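Local coordinates for protein endo-b-1,4-glucanase (PDB 1KS8) that probably catalyses the endohydrolysis of beta-1,4-glucosidic linkages in cellulose, as a termite endoglucanase of glycoside hydrolase family 9, at residues A18-R23 / G50-A55; T31-S36 / G128-M133. All blocks are in the same frame, centred on the assembly; numbering follows the deposited sequence.

Interaction 1. Residues A18-R23 / G50-A55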
loop_
_atom_site.group_PDB
_atom_site.type_symbol
_atom_site.label_atom_id
_atom_site.label_comp_id
_atom_site.label_asym_id
_atom_site.label_seq_id
_atom_site.Cartn_x
_atom_site.Cartn_y
_atom_site.Cartn_z
ATOM N N ALA A 18 8.035 8.468 7.317
ATOM C CA ALA A 18 8.524 7.741 8.487
ATOM C C ALA A 18 8.897 6.295 8.165
ATOM O O ALA A 18 9.610 5.650 8.936
ATOM C CB ALA A 18 7.470 7.765 9.599
ATOM N N GLN A 19 8.410 5.795 7.031
ATOM C CA GLN A 19 8.678 4.421 6.602
ATOM C C GLN A 19 9.838 4.315 5.618
ATOM O O GLN A 19 10.196 3.219 5.188
ATOM C CB GLN A 19 7.431 3.823 5.945
ATOM C CG GLN A 19 6.241 3.650 6.871
ATOM C CD GLN A 19 6.541 2.720 8.028
ATOM O OE1 GLN A 19 6.831 3.166 9.137
ATOM N NE2 GLN A 19 6.488 1.417 7.772
ATOM N N ARG A 20 10.429 5.447 5.256
ATOM C CA ARG A 20 11.526 5.434 4.300
ATOM C C ARG A 20 12.791 4.739 4.779
ATOM O O ARG A 20 13.259 4.954 5.900
ATOM C CB ARG A 20 11.882 6.863 3.888
ATOM C CG ARG A 20 10.828 7.550 3.058
ATOM C CD ARG A 20 11.187 9.004 2.847
ATOM N NE ARG A 20 10.246 9.659 1.945
ATOM C CZ ARG A 20 10.327 10.934 1.580
ATOM N NH1 ARG A 20 11.308 11.697 2.043
ATOM N NH2 ARG A 20 9.434 11.439 0.741
ATOM N N SER A 21 13.336 3.899 3.908
ATOM C CA SER A 21 14.576 3.187 4.175
ATOM C C SER A 21 15.646 3.827 3.288
ATOM O O SER A 21 15.325 4.439 2.264
ATOM C CB SER A 21 14.422 1.703 3.819
ATOM O OG SER A 21 15.634 0.998 4.041
ATOM N N GLY A 22 16.910 3.704 3.689
ATOM C CA GLY A 22 17.998 4.258 2.899
ATOM C C GLY A 22 18.447 5.647 3.305
ATOM O O GLY A 22 18.255 6.069 4.444
ATOM N N ARG A 23 19.064 6.357 2.366
ATOM C CA ARG A 23 19.544 7.713 2.612
ATOM C C ARG A 23 18.384 8.689 2.449
ATOM O O ARG A 23 17.784 8.783 1.378
ATOM C CB ARG A 23 20.666 8.057 1.629
ATOM C CG ARG A 23 21.363 9.372 1.930
ATOM C CD ARG A 23 22.560 9.622 1.018
ATOM N NE ARG A 23 23.622 8.633 1.198
ATOM C CZ ARG A 23 23.662 7.450 0.591
ATOM N NH1 ARG A 23 22.698 7.097 -0.249
ATOM N NH2 ARG A 23 24.667 6.616 0.827
ATOM N N GLY A 50 17.145 2.103 -0.248
ATOM C CA GLY A 50 15.941 2.862 -0.519
ATOM C C GLY A 50 14.690 2.040 -0.286
ATOM O O GLY A 50 14.722 1.022 0.410
ATOM N N GLY A 51 13.582 2.475 -0.874
ATOM C CA GLY A 51 12.333 1.761 -0.693
ATOM C C GLY A 51 11.734 2.019 0.677
ATOM O O GLY A 51 12.242 2.837 1.449
ATOM N N TYR A 52 10.653 1.310 0.981
ATOM C CA TYR A 52 9.965 1.460 2.257
ATOM C C TYR A 52 10.080 0.257 3.177
ATOM O O TYR A 52 10.026 -0.890 2.727
ATOM C CB TYR A 52 8.467 1.681 2.039
ATOM C CG TYR A 52 8.076 2.997 1.427
ATOM C CD1 TYR A 52 8.184 4.180 2.152
ATOM C CD2 TYR A 52 7.557 3.058 0.136
ATOM C CE1 TYR A 52 7.782 5.392 1.615
ATOM C CE2 TYR A 52 7.151 4.270 -0.416
ATOM C CZ TYR A 52 7.266 5.431 0.332
ATOM O OH TYR A 52 6.860 6.635 -0.191
ATOM N N PHE A 53 10.236 0.529 4.466
ATOM C CA PHE A 53 10.235 -0.533 5.460
ATOM C C PHE A 53 8.755 -0.905 5.448
ATOM O O PHE A 53 7.889 -0.033 5.310
ATOM C CB PHE A 53 10.650 0.010 6.826
ATOM C CG PHE A 53 12.113 0.345 6.923
ATOM C CD1 PHE A 53 13.080 -0.593 6.571
ATOM C CD2 PHE A 53 12.526 1.581 7.409
ATOM C CE1 PHE A 53 14.439 -0.309 6.706
ATOM C CE2 PHE A 53 13.882 1.874 7.550
ATOM C CZ PHE A 53 14.838 0.928 7.199
ATOM N N ASP A 54 8.449 -2.186 5.598
ATOM C CA ASP A 54 7.063 -2.625 5.509
ATOM C C ASP A 54 6.071 -2.124 6.544
ATOM O O ASP A 54 5.031 -1.563 6.197
ATOM C CB ASP A 54 7.000 -4.150 5.491
ATOM C CG ASP A 54 5.588 -4.663 5.305
ATOM O OD1 ASP A 54 5.000 -4.407 4.231
ATOM O OD2 ASP A 54 5.060 -5.312 6.234
ATOM N N ALA A 55 6.393 -2.328 7.814
ATOM C CA ALA A 55 5.475 -1.955 8.874
ATOM C C ALA A 55 6.212 -1.384 10.075
ATOM O O ALA A 55 6.845 -0.339 9.970
ATOM C CB ALA A 55 4.669 -3.186 9.276
HETATM O O HOH W 1 7.708 8.919 1.044
HETATM O O HOH W 2 17.853 0.952 2.231
#
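Arg20 and Tyr52 face each other across two backbones that run in roughly opposite senses, their end-to-end directions 152° apart, and two hydrogen bonds make a single beta bridge of them: Phe53 N to Gln19 O (2.8 Å) and Ser21 N to Gly51 O (2.9 Å). The side chain of Gln19 prolongs the pairing. Its chain bends at chi2 (-61°), and NE2 reaches Ala55 O at 2.8 Å, in the plane of both the amide and the carbonyl, on a lone pair, with a weak bond to Phe53 O. A glutamine suits this buried place, since OE1 accepts from His360 while NE2 donates. In this (alpha/alpha)6 fold the bridge pairs the start of the long loop after helix 5-18 with its later part, and Ala55 lies beside Glu412, a predicted active-site residue. Ser21 CB sits over one face of the Phe53 ring, 3.5 Å from its centroid, a CH-pi contact. An alanine in place of Phe53 would probably leave Ser21 CB without its aromatic cover and open a gap beside Phe58, which packs edge-to-face with the ring. Arg20 and Tyr52 run side by side, their flat groups 39° apart; a water accepts from Arg20 NE and donates to Tyr52 OH. That hydroxyl also bonds to Ala95 O, while Trp98 makes a cation-pi contact with Arg20. Gly50 and Gly22 adopt backbone angles that would jam a CB against the preceding carbonyl.

Interaction 2. Residues T31-S36 / G128-M133; sequences TWRKDS and GRPEDM
Ser36 and Pro130 make the van der Waals part of this contact, with Glu131 beside them. Ser36 OG lies 3.5 Å from Pro130 CB, and Ser36 CB packs at the same distance against Glu131 N, where a small side chain suits the close approach of the two backbones. Pro130 begins a short 3-10 segment, 130-132, and its compact ring also meets the guanidinium of Arg33 obliquely, CG to NH2 at 3.7 Å. Glu131 CB touches Asp35 O, and Glu131 OE2 lies 3.5 Å from the aliphatic CG of Lys34.

The polar link runs through water. Glu131 has CG between the backbone N and the carbonyl carbon (chi1 58°), and the bend at chi2 puts CD near Lys34 CB. One water donates to Glu131 OE1 at 2.7 Å and accepts from both Arg33 NE and Lys34 N; it lies at the edge of the Arg33 guanidinium, in its plane. Another water lies within hydrogen-bonding distance of Glu131 OE2 and Trp32 O. Arg33 NH1 bonds to Arg20 O and Ala18 O.

Within the segments, Lys34 NZ turns back to Thr31 O at 3.0 Å. Arg129 grips Asp132 OD2 side-on through NE and NH2, both 2.9 Å away, while its NH1 reaches the carbonyls of Pro366 and Ala370.

The contact joins the loops before strands 60-61 and 139-142, away from the predicted active site and the calcium site. No direct hydrogen bond spans the segments: Arg33 NE and Glu131 OE1, 5.1 Å apart, share a water, and any attraction would depend on the glutamate being ionised, which the crystal's pH of 2.5 may prevent.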
loop_
_atom_site.group_PDB
_atom_site.type_symbol
_atom_site.label_atom_id
_atom_site.label_comp_id
_atom_site.label_asym_id
_atom_site.label_seq_id
_atom_site.Cartn_x
_atom_site.Cartn_y
_atom_site.Cartn_z
ATOM N N THR A 31 11.990 14.422 10.523
ATOM C CA THR A 31 13.403 14.487 10.859
ATOM C C THR A 31 13.930 13.614 11.987
ATOM O O THR A 31 15.141 13.542 12.178
ATOM C CB THR A 31 13.820 15.944 11.126
ATOM O OG1 THR A 31 13.016 16.488 12.176
ATOM C CG2 THR A 31 13.634 16.779 9.865
ATOM N N TRP A 32 13.051 12.964 12.749
ATOM C CA TRP A 32 13.555 12.085 13.798
ATOM C C TRP A 32 14.035 10.779 13.165
ATOM O O TRP A 32 14.730 9.989 13.803
ATOM C CB TRP A 32 12.503 11.818 14.885
ATOM C CG TRP A 32 11.137 11.435 14.412
ATOM C CD1 TRP A 32 10.069 12.267 14.229
ATOM C CD2 TRP A 32 10.671 10.114 14.115
ATOM N NE1 TRP A 32 8.966 11.546 13.842
ATOM C CE2 TRP A 32 9.307 10.221 13.763
ATOM C CE3 TRP A 32 11.273 8.848 14.113
ATOM C CZ2 TRP A 32 8.533 9.111 13.412
ATOM C CZ3 TRP A 32 10.504 7.744 13.764
ATOM C CH2 TRP A 32 9.148 7.884 13.418
ATOM N N ARG A 33 13.661 10.560 11.905
ATOM C CA ARG A 33 14.109 9.378 11.171
ATOM C C ARG A 33 15.480 9.715 10.583
ATOM O O ARG A 33 15.707 10.841 10.129
ATOM C CB ARG A 33 13.136 9.026 10.038
ATOM C CG ARG A 33 11.919 8.201 10.452
ATOM C CD ARG A 33 12.323 6.857 11.052
ATOM N NE ARG A 33 13.505 6.311 10.388
ATOM C CZ ARG A 33 13.531 5.845 9.145
ATOM N NH1 ARG A 33 12.427 5.832 8.408
ATOM N NH2 ARG A 33 14.680 5.431 8.623
ATOM N N LYS A 34 16.384 8.740 10.589
ATOM C CA LYS A 34 17.738 8.944 10.081
ATOM C C LYS A 34 18.118 7.945 8.994
ATOM O O LYS A 34 17.436 6.943 8.791
ATOM C CB LYS A 34 18.741 8.818 11.231
ATOM C CG LYS A 34 18.425 9.675 12.447
ATOM C CD LYS A 34 18.448 11.156 12.113
ATOM C CE LYS A 34 18.027 11.984 13.316
ATOM N NZ LYS A 34 17.991 13.443 13.021
ATOM N N ASP A 35 19.219 8.224 8.302
ATOM C CA ASP A 35 19.706 7.333 7.256
ATOM C C ASP A 35 19.898 5.939 7.851
ATOM O O ASP A 35 20.409 5.795 8.964
ATOM C CB ASP A 35 21.050 7.825 6.706
ATOM C CG ASP A 35 20.950 9.171 6.015
ATOM O OD1 ASP A 35 19.826 9.643 5.750
ATOM O OD2 ASP A 35 22.018 9.754 5.724
ATOM N N SER A 36 19.511 4.910 7.105
ATOM C CA SER A 36 19.641 3.545 7.598
ATOM C C SER A 36 19.605 2.539 6.461
ATOM O O SER A 36 19.252 2.880 5.330
ATOM C CB SER A 36 18.506 3.229 8.576
ATOM O OG SER A 36 17.259 3.155 7.901
ATOM N N GLY A 128 14.645 -1.550 17.882
ATOM C CA GLY A 128 15.455 -0.359 18.050
ATOM C C GLY A 128 15.393 0.507 16.810
ATOM O O GLY A 128 14.515 0.326 15.969
ATOM N N ARG A 129 16.321 1.451 16.697
ATOM C CA ARG A 129 16.357 2.351 15.546
ATOM C C ARG A 129 16.941 1.622 14.339
ATOM O O ARG A 129 17.879 0.841 14.473
ATOM C CB ARG A 129 17.197 3.587 15.877
ATOM C CG ARG A 129 16.604 4.459 16.982
ATOM C CD ARG A 129 17.546 5.593 17.367
ATOM N NE ARG A 129 18.725 5.075 18.051
ATOM C CZ ARG A 129 18.945 5.165 19.360
ATOM N NH1 ARG A 129 18.073 5.771 20.158
ATOM N NH2 ARG A 129 20.033 4.617 19.875
ATOM N N PRO A 130 16.401 1.875 13.137
ATOM C CA PRO A 130 16.944 1.176 11.966
ATOM C C PRO A 130 18.425 1.424 11.702
ATOM O O PRO A 130 19.135 0.520 11.246
ATOM C CB PRO A 130 16.036 1.648 10.826
ATOM C CG PRO A 130 15.573 3.002 11.274
ATOM C CD PRO A 130 15.336 2.821 12.757
ATOM N N GLU A 131 18.897 2.633 11.996
ATOM C CA GLU A 131 20.303 2.961 11.785
ATOM C C GLU A 131 21.214 2.181 12.734
ATOM O O GLU A 131 22.431 2.162 12.551
ATOM C CB GLU A 131 20.547 4.468 11.962
ATOM C CG GLU A 131 20.152 5.018 13.330
ATOM C CD GLU A 131 18.745 5.591 13.365
ATOM O OE1 GLU A 131 17.846 5.042 12.687
ATOM O OE2 GLU A 131 18.538 6.591 14.086
ATOM N N ASP A 132 20.626 1.537 13.741
ATOM C CA ASP A 132 21.404 0.761 14.706
ATOM C C ASP A 132 21.469 -0.734 14.394
ATOM O O ASP A 132 22.087 -1.499 15.137
ATOM C CB ASP A 132 20.849 0.948 16.125
ATOM C CG ASP A 132 21.068 2.349 16.667
ATOM O OD1 ASP A 132 21.890 3.100 16.102
ATOM O OD2 ASP A 132 20.415 2.693 17.674
ATOM N N MET A 133 20.831 -1.161 13.308
ATOM C CA MET A 133 20.851 -2.575 12.938
ATOM C C MET A 133 22.268 -3.040 12.640
ATOM O O MET A 133 23.040 -2.323 12.012
ATOM C CB MET A 133 19.985 -2.831 11.700
ATOM C CG MET A 133 18.492 -2.646 11.908
ATOM S SD MET A 133 17.537 -3.242 10.497
ATOM C CE MET A 133 17.758 -1.892 9.340
HETATM O O HOH W 3 16.193 7.852 14.974
HETATM O O HOH W 4 15.583 6.378 12.211
#

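Arg33 couples the two contacts directly: its NH1 lies 2.8 Å from Arg20 O and 2.9 Å from Ala18 O, probable hydrogen bonds that gather two carbonyls of 18-23, while the same guanidinium meets Pro130 in interaction 2. A second junction is packing, Phe53 CZ against Ser36 OG at 3.4 Å, so that Ser36 lies between Phe53 and the 3-10 segment 130-132. The centres are about 10 Å apart, and the segments alternate along the chain, 31-36 falling between 18-23 and 50-55. Interaction 1 is the one next to the predicted active site, the side chains of Ala55 and Glu412 approaching to about 3 Å; interaction 2 sits farther out, about 22 Å from the centre of the chain.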